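Local coordinates for XRE family transcriptional regulator (Pseudomonas putida, PDB 6F8H), which is the antitoxin GraA, a HigA-type helix-turn-helix protein that pairs with the toxin GraT and probably binds operator DNA to regulate their operon, at the interface of chains A and B. Numbering follows the deposited sequence. Chains: chain A/B, XRE family transcriptional regulator.

All three contacts belong to one two-fold symmetric interface, so contacts 2 and 3 each recur with the chains exchanged. Contact 1 joins the same residues of both chains, where helix 73-99 of chain A meets helix 73-97 of chain B. Contact 3, about 9 Å away between C-alpha centres, shares A:Leu77 and B:Thr81 with it. Contact 2, where the end of helix 73-99 of chain A and the segment after it reach helices 33-40 and 59-69 of chain B, lies about 21 Å from contact 1 and 29 Å from contact 3. Held at middle and ends, the chains probably keep their DNA-binding domains at fixed spacing.

Contact 1: the interface of chains A and B. Residues chain A 77-78, 81; chain B 77-78, 81.
A:Asn78 and B:Asn78 face each other across the meeting of the two long helices, and with A:Thr81 and B:Thr81 they surround one water. The amide oxygen OD1 of A:Asn78 lies 2.7 Å from water 1, and OD1 of B:Asn78 lies equally near. The two side chains cross at about a right angle, and their amide planes stand 46° apart. The OD1 atoms of A:Asn78 and B:Asn78 are 3.8 Å apart, and the water links them. The hydroxyl OG1 of A:Thr81 is 2.9 Å from the water and OG1 of B:Thr81 is 2.7 Å from it, so four oxygens grip it. Asparagine and threonine suit this place because they offer short polar groups on helix surfaces that come close together.

The threonines break the symmetry. OG1 of A:Thr81 sits between its backbone N and carbonyl carbon (chi1 60°), whereas that of B:Thr81 is anti to its carbonyl carbon (chi1 -80°); both nevertheless reach the water.

Apolar contacts flank this polar centre. Methyl CG2 of B:Thr81 packs on CB of A:Leu77 at 3.7 Å, the side chains sliding past each other in opposite directions. CB of A:Thr81 likewise meets CB of B:Leu77 at 4.0 Å. The site thus joins the helices at the centre of what is probably the antitoxin dimer.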
# COMPACT_ATOMS: atom_id res chain seq x y z
N LEU A 77 2.45 3.60 -5.66
CA LEU A 77 1.96 2.75 -4.58
C LEU A 77 2.97 1.66 -4.22
O LEU A 77 3.07 1.27 -3.06
CB LEU A 77 0.62 2.10 -4.95
CG LEU A 77 -0.61 3.01 -4.98
CD1 LEU A 77 -1.90 2.22 -4.78
CD2 LEU A 77 -0.49 4.09 -3.93
N ASN A 78 3.71 1.16 -5.21
CA ASN A 78 4.78 0.22 -4.91
C ASN A 78 5.92 0.88 -4.12
O ASN A 78 6.53 0.25 -3.27
CB ASN A 78 5.32 -0.43 -6.19
CG ASN A 78 4.30 -1.34 -6.84
OD1 ASN A 78 3.28 -1.69 -6.24
ND2 ASN A 78 4.57 -1.75 -8.07
N THR A 81 4.34 0.96 -0.55
CA THR A 81 4.34 -0.30 0.21
C THR A 81 5.76 -0.78 0.53
O THR A 81 5.98 -1.38 1.57
CB THR A 81 3.58 -1.42 -0.52
OG1 THR A 81 4.20 -1.66 -1.77
CG2 THR A 81 2.09 -1.05 -0.73
N LEU B 77 0.81 -7.17 -0.03
CA LEU B 77 0.77 -5.73 -0.28
C LEU B 77 0.41 -5.41 -1.73
O LEU B 77 -0.26 -4.42 -2.00
CB LEU B 77 2.11 -5.08 0.08
CG LEU B 77 2.46 -5.19 1.57
CD1 LEU B 77 3.90 -4.77 1.81
CD2 LEU B 77 1.49 -4.35 2.39
N ASN B 78 0.87 -6.25 -2.65
CA ASN B 78 0.61 -5.99 -4.06
C ASN B 78 -0.83 -6.33 -4.38
O ASN B 78 -1.45 -5.65 -5.19
CB ASN B 78 1.59 -6.76 -4.97
CG ASN B 78 3.01 -6.20 -4.91
OD1 ASN B 78 3.23 -5.08 -4.46
ND2 ASN B 78 4.00 -7.00 -5.36
N THR B 81 -2.54 -3.19 -3.06
CA THR B 81 -2.30 -2.09 -4.00
C THR B 81 -3.22 -2.20 -5.25
O THR B 81 -3.88 -1.23 -5.65
CB THR B 81 -0.82 -2.07 -4.44
OG1 THR B 81 -0.03 -1.45 -3.42
CG2 THR B 81 -0.63 -1.29 -5.74
O HOH W 1 2.43 -2.57 -3.85

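Contact 2: the interface of chains A and B. Residues chain A 96, 99-102; chain B 39-40, 64, 67-68.
This is a tail-to-domain interface: the end of helix 73-99 of chain A and the segment after it run over helices 33-40 and 59-69 of chain B, tying one subunit's C-terminal region to the other's helix-turn-helix domain. A:Val100 packs its two methyls against different groups. With CG1 anti to the backbone N (chi1 173°), that methyl reaches CG2 of B:Ile67 at 3.7 Å, while CG2 lies against CG of B:Arg64 and 3.4 Å from the carbonyl O of B:Leu40. A branched, compact valine suits this place, filling both directions at once. Beside it, A:Ile96 crosses B:Ile67 obliquely, its CG2 touching CD1 at 3.7 Å.

The backbone is fastened next door. N of A:Gln101 donates to the carbonyl O of B:Ala39 at 3.0 Å. Alanine's small side chain probably allows the tail to lie close to the helix, its CB facing the carbonyl O of A:Gln101.

B:Arg64 combines apolar and polar contacts. Its chain is extended from CG to NE, and CG1 of A:Ile96 covers one guanidinium face near the rim. Its NH1 donates to the carbonyl O of B:Leu40 at 2.8 Å, which would help hold the head group. Water 2 lies at the guanidinium edge, in plane, 3.1 Å from NH2 and 3.2 Å from NH1 of B:Arg64, and 2.5 Å from the hydroxyl OG of A:Ser99, bridging the chains.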
# COMPACT_ATOMS: atom_id res chain seq x y z
N ILE A 96 8.02 -9.59 15.43
CA ILE A 96 7.10 -10.35 14.59
C ILE A 96 7.63 -11.76 14.39
O ILE A 96 6.90 -12.74 14.51
CB ILE A 96 6.88 -9.64 13.24
CG1 ILE A 96 5.98 -8.41 13.43
CG2 ILE A 96 6.30 -10.60 12.20
CD1 ILE A 96 5.95 -7.45 12.26
N SER A 99 7.10 -13.88 17.43
CA SER A 99 5.75 -14.20 17.90
C SER A 99 4.84 -14.92 16.88
O SER A 99 3.75 -15.34 17.25
CB SER A 99 5.06 -12.93 18.37
OG SER A 99 4.88 -12.00 17.32
N VAL A 100 5.26 -15.04 15.63
CA VAL A 100 4.40 -15.71 14.64
C VAL A 100 4.83 -17.15 14.41
O VAL A 100 6.01 -17.44 14.26
CB VAL A 100 4.39 -14.96 13.27
CG1 VAL A 100 3.62 -15.76 12.22
CG2 VAL A 100 3.78 -13.56 13.42
N GLN A 101 3.85 -18.05 14.38
CA GLN A 101 4.07 -19.45 14.06
C GLN A 101 3.58 -19.75 12.64
O GLN A 101 2.53 -19.25 12.24
CB GLN A 101 3.33 -20.34 15.07
CG GLN A 101 3.78 -20.16 16.53
CD GLN A 101 5.15 -20.78 16.80
OE1 GLN A 101 6.19 -20.14 16.60
NE2 GLN A 101 5.15 -22.02 17.27
N ARG A 102 4.30 -20.56 11.87
CA ARG A 102 3.76 -20.89 10.56
C ARG A 102 2.62 -21.88 10.73
O ARG A 102 2.58 -22.65 11.69
CB ARG A 102 4.83 -21.40 9.58
CG ARG A 102 5.80 -22.42 10.09
CD ARG A 102 7.00 -22.55 9.13
NE ARG A 102 6.63 -23.08 7.82
CZ ARG A 102 6.59 -24.38 7.52
NH1 ARG A 102 6.90 -25.28 8.44
NH2 ARG A 102 6.24 -24.77 6.30
N ALA B 39 -1.96 -18.08 15.45
CA ALA B 39 -0.67 -18.25 14.78
C ALA B 39 -0.05 -16.91 14.39
O ALA B 39 1.17 -16.75 14.45
CB ALA B 39 -0.81 -19.14 13.54
N LEU B 40 -0.88 -15.94 13.99
CA LEU B 40 -0.38 -14.63 13.59
C LEU B 40 0.01 -13.74 14.77
O LEU B 40 0.73 -12.76 14.60
CB LEU B 40 -1.43 -13.89 12.76
CG LEU B 40 -1.76 -14.45 11.38
CD1 LEU B 40 -2.86 -13.62 10.73
CD2 LEU B 40 -0.50 -14.50 10.53
N ARG B 64 3.43 -10.60 9.02
CA ARG B 64 2.93 -11.73 9.79
C ARG B 64 2.41 -12.83 8.86
O ARG B 64 2.73 -14.00 9.04
CB ARG B 64 1.83 -11.27 10.75
CG ARG B 64 2.34 -10.30 11.81
CD ARG B 64 1.26 -9.89 12.81
NE ARG B 64 1.80 -8.97 13.81
CZ ARG B 64 2.31 -9.34 14.98
NH1 ARG B 64 2.35 -10.62 15.32
NH2 ARG B 64 2.78 -8.41 15.82
N ILE B 67 5.29 -14.86 7.05
CA ILE B 67 5.89 -15.89 7.91
C ILE B 67 4.93 -17.07 8.10
O ILE B 67 5.29 -18.23 7.93
CB ILE B 67 6.28 -15.32 9.30
CG1 ILE B 67 7.44 -14.33 9.16
CG2 ILE B 67 6.71 -16.44 10.26
CD1 ILE B 67 7.71 -13.51 10.40
N CYS B 68 3.69 -16.75 8.43
CA CYS B 68 2.70 -17.75 8.77
C CYS B 68 2.34 -18.68 7.61
O CYS B 68 2.14 -19.89 7.82
CB CYS B 68 1.44 -17.06 9.28
SG CYS B 68 0.13 -18.15 9.83
O HOH W 2 3.38 -10.20 18.31

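Contact 3: the interface of chains A and B. Residues chain A 59, 62-63, 73-74, 77; chain B 81, 85-86, 88-89.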
# COMPACT_ATOMS: atom_id res chain seq x y z
N ALA A 59 -4.27 5.71 -3.03
CA ALA A 59 -4.59 5.23 -4.37
C ALA A 59 -5.05 6.39 -5.26
O ALA A 59 -4.64 6.50 -6.42
CB ALA A 59 -5.65 4.14 -4.30
N ALA A 62 -1.96 8.46 -6.19
CA ALA A 62 -1.11 7.75 -7.12
C ALA A 62 -1.64 7.84 -8.56
O ALA A 62 -0.87 7.96 -9.50
CB ALA A 62 -0.97 6.32 -6.70
N LEU A 63 -2.96 7.76 -8.71
CA LEU A 63 -3.61 7.96 -10.01
C LEU A 63 -3.40 9.38 -10.53
O LEU A 63 -3.05 9.57 -11.70
CB LEU A 63 -5.11 7.66 -9.90
CG LEU A 63 -5.50 6.19 -9.67
CD1 LEU A 63 -6.99 6.02 -9.59
CD2 LEU A 63 -4.93 5.34 -10.79
N PRO A 73 0.41 4.36 -12.04
CA PRO A 73 0.11 4.62 -10.64
C PRO A 73 0.71 3.53 -9.73
O PRO A 73 0.95 3.80 -8.56
CB PRO A 73 -1.42 4.63 -10.60
CG PRO A 73 -1.82 3.72 -11.71
CD PRO A 73 -0.77 3.89 -12.79
N GLU A 74 1.01 2.35 -10.28
CA GLU A 74 1.69 1.31 -9.51
C GLU A 74 3.07 1.79 -9.04
O GLU A 74 3.49 1.47 -7.93
CB GLU A 74 1.81 0.02 -10.31
CG GLU A 74 0.51 -0.81 -10.39
CD GLU A 74 -0.48 -0.28 -11.43
OE1 GLU A 74 -0.16 0.70 -12.13
OE2 GLU A 74 -1.57 -0.88 -11.55
N LEU A 77 2.45 3.60 -5.66
CA LEU A 77 1.96 2.75 -4.58
C LEU A 77 2.97 1.66 -4.22
O LEU A 77 3.07 1.27 -3.06
CB LEU A 77 0.62 2.10 -4.95
CG LEU A 77 -0.61 3.01 -4.98
CD1 LEU A 77 -1.90 2.22 -4.78
CD2 LEU A 77 -0.49 4.09 -3.93
N THR B 81 -2.54 -3.19 -3.06
CA THR B 81 -2.30 -2.09 -4.00
C THR B 81 -3.22 -2.20 -5.25
O THR B 81 -3.88 -1.23 -5.65
CB THR B 81 -0.82 -2.07 -4.44
OG1 THR B 81 -0.03 -1.45 -3.42
CG2 THR B 81 -0.63 -1.29 -5.74
N LEU B 85 -6.19 0.43 -6.19
CA LEU B 85 -6.13 1.15 -7.46
C LEU B 85 -7.35 0.88 -8.34
O LEU B 85 -7.94 1.80 -8.88
CB LEU B 85 -4.88 0.79 -8.25
CG LEU B 85 -3.60 1.50 -7.83
CD1 LEU B 85 -2.45 1.06 -8.73
CD2 LEU B 85 -3.79 3.02 -7.87
N ARG B 86 -7.70 -0.38 -8.48
CA ARG B 86 -8.83 -0.75 -9.28
C ARG B 86 -10.09 -0.12 -8.72
O ARG B 86 -10.93 0.33 -9.44
CB ARG B 86 -8.96 -2.24 -9.27
CG ARG B 86 -9.15 -2.82 -10.62
CD ARG B 86 -8.06 -2.40 -11.58
NE ARG B 86 -6.76 -2.82 -11.11
CZ ARG B 86 -5.62 -2.17 -11.34
NH1 ARG B 86 -5.60 -1.05 -12.04
NH2 ARG B 86 -4.52 -2.67 -10.83
N ALA B 88 -10.24 2.61 -6.83
CA ALA B 88 -10.14 4.05 -7.05
C ALA B 88 -10.56 4.41 -8.47
O ALA B 88 -11.36 5.33 -8.66
CB ALA B 88 -8.71 4.54 -6.76
N GLU B 89 -10.02 3.68 -9.46
CA GLU B 89 -10.32 3.92 -10.88
C GLU B 89 -11.80 3.75 -11.18
O GLU B 89 -12.37 4.49 -11.98
CB GLU B 89 -9.52 2.97 -11.78
CG GLU B 89 -8.02 3.12 -11.69
CD GLU B 89 -7.29 1.90 -12.22
OE1 GLU B 89 -7.97 0.95 -12.67
OE2 GLU B 89 -6.04 1.88 -12.17
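The guanidinium of B:Arg86 is shared by A:Glu74 across the contact and B:Glu89 of its own chain. NH1 of B:Arg86 lies 3.0 Å from the carboxylate oxygen OE2 of B:Glu89 in a salt bridge, and donates a hydrogen bond to OE1 of the same group, which it meets on the syn side, 24° out of the carboxylate plane. This pairing would steady a chain that bends at chi2 and chi3. The other terminal nitrogen faces the partner: NH2 of B:Arg86 forms a long salt bridge, 3.5 Å, with OE2 of A:Glu74. That oxygen stands at the guanidinium edge, and the two planar groups are nearly coplanar, 18° apart. Arginine suits the place because it can serve two carboxylates, and its charge may ease the repulsion between A:Glu74 and B:Glu89.

Beneath this polar rim, B:Leu85 drives its branched tip into chain A. Its CG anti to the carbonyl carbon (chi1 -81°) places the fork opposite A:Leu77, which it meets tip to tip, CG of B:Leu85 being 3.6 Å from CD1 of A:Leu77. Its CD1 also lies 3.6 Å from the carboxylate carbon CD of A:Glu74, while CD2 packs 4.0 Å from CB of A:Pro73. A forked leucine suits a position with neighbours on several sides. A:Leu63 and B:Leu85 slide past each other in opposite directions, and A:Leu63 crosses the aliphatic stem of B:Glu89 at about a right angle; its two methyls can serve both. Small B:Ala88 probably lets this leucine approach the helix, methyl CD1 of A:Leu63 touching CB of B:Ala88 at 3.6 Å.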